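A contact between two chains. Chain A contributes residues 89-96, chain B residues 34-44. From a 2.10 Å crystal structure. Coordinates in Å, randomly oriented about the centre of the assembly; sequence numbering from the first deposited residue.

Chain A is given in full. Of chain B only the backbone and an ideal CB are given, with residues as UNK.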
# COMPACT_ATOMS: atom_id res chain seq x y z
N GLU A 89 -31.75 -10.01 0.59
CA GLU A 89 -32.64 -8.93 0.19
C GLU A 89 -33.24 -9.17 -1.19
O GLU A 89 -34.39 -8.78 -1.43
CB GLU A 89 -31.96 -7.56 0.31
CG GLU A 89 -31.36 -7.01 -1.00
CD GLU A 89 -32.35 -6.16 -1.82
OE1 GLU A 89 -33.11 -5.37 -1.22
OE2 GLU A 89 -32.35 -6.27 -3.07
N ARG A 90 -32.48 -9.81 -2.09
CA ARG A 90 -32.98 -10.12 -3.43
C ARG A 90 -34.15 -11.11 -3.40
O ARG A 90 -35.16 -10.89 -4.07
CB ARG A 90 -31.85 -10.54 -4.38
CG ARG A 90 -30.96 -9.36 -4.71
CD ARG A 90 -29.92 -9.63 -5.78
NE ARG A 90 -28.98 -8.51 -5.83
CZ ARG A 90 -27.70 -8.59 -6.21
NH1 ARG A 90 -26.94 -7.50 -6.19
NH2 ARG A 90 -27.17 -9.75 -6.59
N MSE A 91 -34.03 -12.15 -2.58
CA MSE A 91 -35.08 -13.15 -2.37
C MSE A 91 -36.36 -12.50 -1.83
O MSE A 91 -37.46 -12.81 -2.27
CB MSE A 91 -34.61 -14.22 -1.39
CG MSE A 91 -33.44 -15.11 -1.88
SE MSE A 91 -34.16 -16.58 -2.88
CE MSE A 91 -32.52 -17.29 -3.69
N MSE A 92 -36.19 -11.59 -0.87
CA MSE A 92 -37.30 -10.84 -0.26
C MSE A 92 -37.94 -9.82 -1.21
O MSE A 92 -39.15 -9.77 -1.34
CB MSE A 92 -36.82 -10.10 0.99
CG MSE A 92 -36.83 -10.91 2.27
SE MSE A 92 -36.27 -9.80 3.78
CE MSE A 92 -34.49 -9.31 3.18
N PHE A 93 -37.10 -9.00 -1.85
CA PHE A 93 -37.53 -7.91 -2.73
C PHE A 93 -38.44 -8.43 -3.84
O PHE A 93 -39.37 -7.74 -4.26
CB PHE A 93 -36.29 -7.21 -3.33
CG PHE A 93 -36.61 -6.20 -4.42
CD1 PHE A 93 -36.63 -4.83 -4.13
CD2 PHE A 93 -36.85 -6.61 -5.74
CE1 PHE A 93 -36.92 -3.90 -5.13
CE2 PHE A 93 -37.13 -5.69 -6.73
CZ PHE A 93 -37.17 -4.33 -6.43
N ILE A 94 -38.17 -9.66 -4.28
CA ILE A 94 -38.92 -10.30 -5.35
C ILE A 94 -40.40 -10.54 -4.96
O ILE A 94 -41.24 -10.73 -5.83
CB ILE A 94 -38.13 -11.58 -5.87
CG1 ILE A 94 -37.93 -11.52 -7.39
CG2 ILE A 94 -38.73 -12.89 -5.42
CD1 ILE A 94 -37.16 -10.31 -7.86
N HIS A 95 -40.70 -10.49 -3.66
CA HIS A 95 -42.08 -10.61 -3.12
C HIS A 95 -42.52 -9.45 -2.18
O HIS A 95 -43.46 -9.59 -1.38
CB HIS A 95 -42.26 -11.96 -2.41
CG HIS A 95 -42.43 -13.12 -3.35
ND1 HIS A 95 -41.44 -14.05 -3.57
CD2 HIS A 95 -43.47 -13.49 -4.13
CE1 HIS A 95 -41.86 -14.95 -4.45
NE2 HIS A 95 -43.10 -14.64 -4.79
N ARG A 96 -41.86 -8.30 -2.29
CA ARG A 96 -42.25 -7.14 -1.49
C ARG A 96 -43.61 -6.59 -1.94
O ARG A 96 -43.97 -6.71 -3.11
CB ARG A 96 -41.21 -6.03 -1.57
CG ARG A 96 -41.19 -5.15 -0.33
CD ARG A 96 -41.01 -3.69 -0.69
NE ARG A 96 -40.07 -3.03 0.20
CZ ARG A 96 -39.16 -2.14 -0.20
NH1 ARG A 96 -39.08 -1.81 -1.49
NH2 ARG A 96 -38.33 -1.59 0.68
N UNK B 34 -36.50 -24.87 -4.91
CA UNK B 34 -37.76 -24.13 -5.00
C UNK B 34 -37.57 -22.62 -4.86
O UNK B 34 -38.20 -21.84 -5.57
CB UNK B 34 -38.73 -24.62 -3.92
N UNK B 35 -36.71 -22.22 -3.93
CA UNK B 35 -36.37 -20.82 -3.70
C UNK B 35 -35.69 -20.20 -4.93
O UNK B 35 -36.06 -19.08 -5.36
CB UNK B 35 -35.46 -20.70 -2.48
N UNK B 36 -34.71 -20.91 -5.47
CA UNK B 36 -33.98 -20.49 -6.68
C UNK B 36 -34.92 -20.40 -7.87
O UNK B 36 -34.87 -19.42 -8.61
CB UNK B 36 -32.84 -21.46 -6.99
N UNK B 37 -35.79 -21.40 -8.06
CA UNK B 37 -36.76 -21.37 -9.16
C UNK B 37 -37.75 -20.19 -9.05
O UNK B 37 -37.96 -19.48 -10.03
CB UNK B 37 -37.53 -22.69 -9.19
N UNK B 38 -38.33 -19.99 -7.87
CA UNK B 38 -39.30 -18.91 -7.58
C UNK B 38 -38.68 -17.53 -7.87
O UNK B 38 -39.29 -16.64 -8.48
CB UNK B 38 -39.76 -18.98 -6.12
N UNK B 39 -37.44 -17.37 -7.40
CA UNK B 39 -36.66 -16.16 -7.61
C UNK B 39 -36.44 -15.86 -9.10
O UNK B 39 -36.76 -14.78 -9.57
CB UNK B 39 -35.31 -16.29 -6.90
N UNK B 40 -35.88 -16.82 -9.83
CA UNK B 40 -35.65 -16.64 -11.27
C UNK B 40 -36.93 -16.43 -12.08
O UNK B 40 -36.93 -15.65 -13.02
CB UNK B 40 -34.90 -17.86 -11.82
N UNK B 41 -38.01 -17.13 -11.72
CA UNK B 41 -39.31 -16.96 -12.39
C UNK B 41 -39.88 -15.55 -12.20
O UNK B 41 -40.30 -14.92 -13.17
CB UNK B 41 -40.31 -17.99 -11.86
N UNK B 42 -39.89 -15.07 -10.96
CA UNK B 42 -40.39 -13.70 -10.68
C UNK B 42 -39.52 -12.63 -11.36
O UNK B 42 -40.04 -11.66 -11.91
CB UNK B 42 -40.43 -13.45 -9.17
N UNK B 43 -38.21 -12.81 -11.30
CA UNK B 43 -37.28 -11.91 -11.94
C UNK B 43 -37.50 -11.80 -13.46
O UNK B 43 -37.53 -10.70 -13.98
CB UNK B 43 -35.85 -12.37 -11.65
N UNK B 44 -37.65 -12.92 -14.16
CA UNK B 44 -37.90 -12.88 -15.61
C UNK B 44 -39.32 -12.36 -15.97
O UNK B 44 -39.50 -11.67 -16.97
CB UNK B 44 -37.71 -14.28 -16.19

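Positions 34 to 44 of chain B form one unbroken helix, with phi and psi near -60° and -45° throughout, so any residue at home in a helix is acceptable to the backbone, and proline is not.

Position 34 has nothing of chain A within reach of its CB, and many residues would serve; it is Q34(B). At position 35 the CB points sideways, with the SE of M91(A) 4.3 Å from it. A small apolar residue fits beside the selenium, and A35(B) contributes its methyl group to that apolar contact. Positions 36 and 37 are little constrained from this side, the first pointing away and the second out of reach; they hold A36(B) and F37(B).

Position 38 points toward chain A, and its CB lies 4.8 Å from CE1 of H95(A). Asparagine, aspartate, serine or glutamate could meet the polar imidazole edge. The residue is D38(B), with chi1 t; its OD2 comes to 3.0 Å from CE1 of H95(A), near the ring plane, where the polarised C-H faces an acidic oxygen.

At position 39 the CB points sideways, between M91(A) and I94(A): 4.2 Å from SE of M91(A) and 5.0 Å from CG2 of I94(A), so leucine, methionine or an aromatic residue would suit. Y39(B), chi1 t, brings the end of its side chain nearer. CD1 of Y39(B) packs 4.0 Å from CG1 of I94(A), and CE1 of Y39(B) lies 3.5 Å from the backbone O of R90(A), which sits at the ring edge. The SE of M91(A) is 5.4 Å from the centroid of the Y39(B) ring, in an oblique sulfur-aromatic type of contact.

Position 40 points away and position 41 is out of reach, so chain A sets little limit and many helix-compatible residues would do; they are C40(B) and selenomethionine M41(B).

Position 42 points toward chain A, its CB 3.6 Å from CG1 of I94(A) and 5.2 Å from CE1 of H95(A). An aliphatic stem with a polar end would suit: lysine, glutamine or arginine, whose stem covers I94(A) and whose polar end can lie near the imidazole and the carbonyl O of I94(A). R42(B), chi1 and chi2 both m, uses its CB against I94(A) and brings NE to 3.1 Å from NE2 of H95(A), while the carbonyl O of I94(A) lies over one face of the guanidinium.

Position 43 points sideways, with CD1 of I94(A) 4.5 Å from its CB, and leucine, isoleucine or an aromatic residue could extend the apolar patch. W43(B) does so modestly, its CD1 4.0 Å from CD1 of I94(A). Position 44 is out of reach and leaves the choice open; it is C44(B).

Chain B, residues 34-44: QAAFDYCMRWC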
# COMPACT_ATOMS: atom_id res chain seq x y z
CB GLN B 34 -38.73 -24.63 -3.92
CG GLN B 34 -39.37 -26.00 -4.24
CD GLN B 34 -40.07 -26.65 -3.04
OE1 GLN B 34 -39.91 -26.24 -1.89
NE2 GLN B 34 -40.84 -27.69 -3.32
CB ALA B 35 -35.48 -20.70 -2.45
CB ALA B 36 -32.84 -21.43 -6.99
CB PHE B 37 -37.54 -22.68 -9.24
CG PHE B 37 -38.41 -22.80 -10.48
CD1 PHE B 37 -37.84 -22.87 -11.75
CD2 PHE B 37 -39.80 -22.81 -10.37
CE1 PHE B 37 -38.64 -22.96 -12.90
CE2 PHE B 37 -40.61 -22.92 -11.51
CZ PHE B 37 -40.02 -23.00 -12.77
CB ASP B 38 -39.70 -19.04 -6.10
CG ASP B 38 -40.77 -18.03 -5.66
OD1 ASP B 38 -41.55 -17.54 -6.51
OD2 ASP B 38 -40.83 -17.75 -4.44
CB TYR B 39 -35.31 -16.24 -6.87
CG TYR B 39 -34.49 -15.04 -7.17
CD1 TYR B 39 -34.79 -13.79 -6.59
CD2 TYR B 39 -33.45 -15.11 -8.10
CE1 TYR B 39 -34.04 -12.67 -6.89
CE2 TYR B 39 -32.70 -13.99 -8.41
CZ TYR B 39 -33.01 -12.78 -7.81
OH TYR B 39 -32.25 -11.70 -8.15
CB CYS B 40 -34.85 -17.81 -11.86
SG CYS B 40 -33.21 -17.91 -11.12
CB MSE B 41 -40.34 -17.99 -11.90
CG MSE B 41 -40.05 -19.42 -12.37
SE MSE B 41 -40.06 -19.65 -14.32
CE MSE B 41 -38.17 -19.69 -14.60
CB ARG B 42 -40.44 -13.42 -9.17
CG ARG B 42 -41.25 -14.43 -8.35
CD ARG B 42 -42.72 -14.46 -8.75
NE ARG B 42 -43.57 -13.80 -7.76
CZ ARG B 42 -43.87 -12.49 -7.75
NH1 ARG B 42 -43.38 -11.67 -8.69
NH2 ARG B 42 -44.65 -12.01 -6.80
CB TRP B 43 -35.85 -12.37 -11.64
CG TRP B 43 -34.87 -11.29 -11.79
CD1 TRP B 43 -34.42 -10.45 -10.80
CD2 TRP B 43 -34.21 -10.87 -13.00
NE1 TRP B 43 -33.50 -9.56 -11.32
CE2 TRP B 43 -33.37 -9.79 -12.67
CE3 TRP B 43 -34.26 -11.32 -14.33
CZ2 TRP B 43 -32.56 -9.14 -13.63
CZ3 TRP B 43 -33.46 -10.67 -15.28
CH2 TRP B 43 -32.62 -9.59 -14.92
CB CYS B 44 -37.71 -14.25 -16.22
SG CYS B 44 -36.00 -14.84 -16.16
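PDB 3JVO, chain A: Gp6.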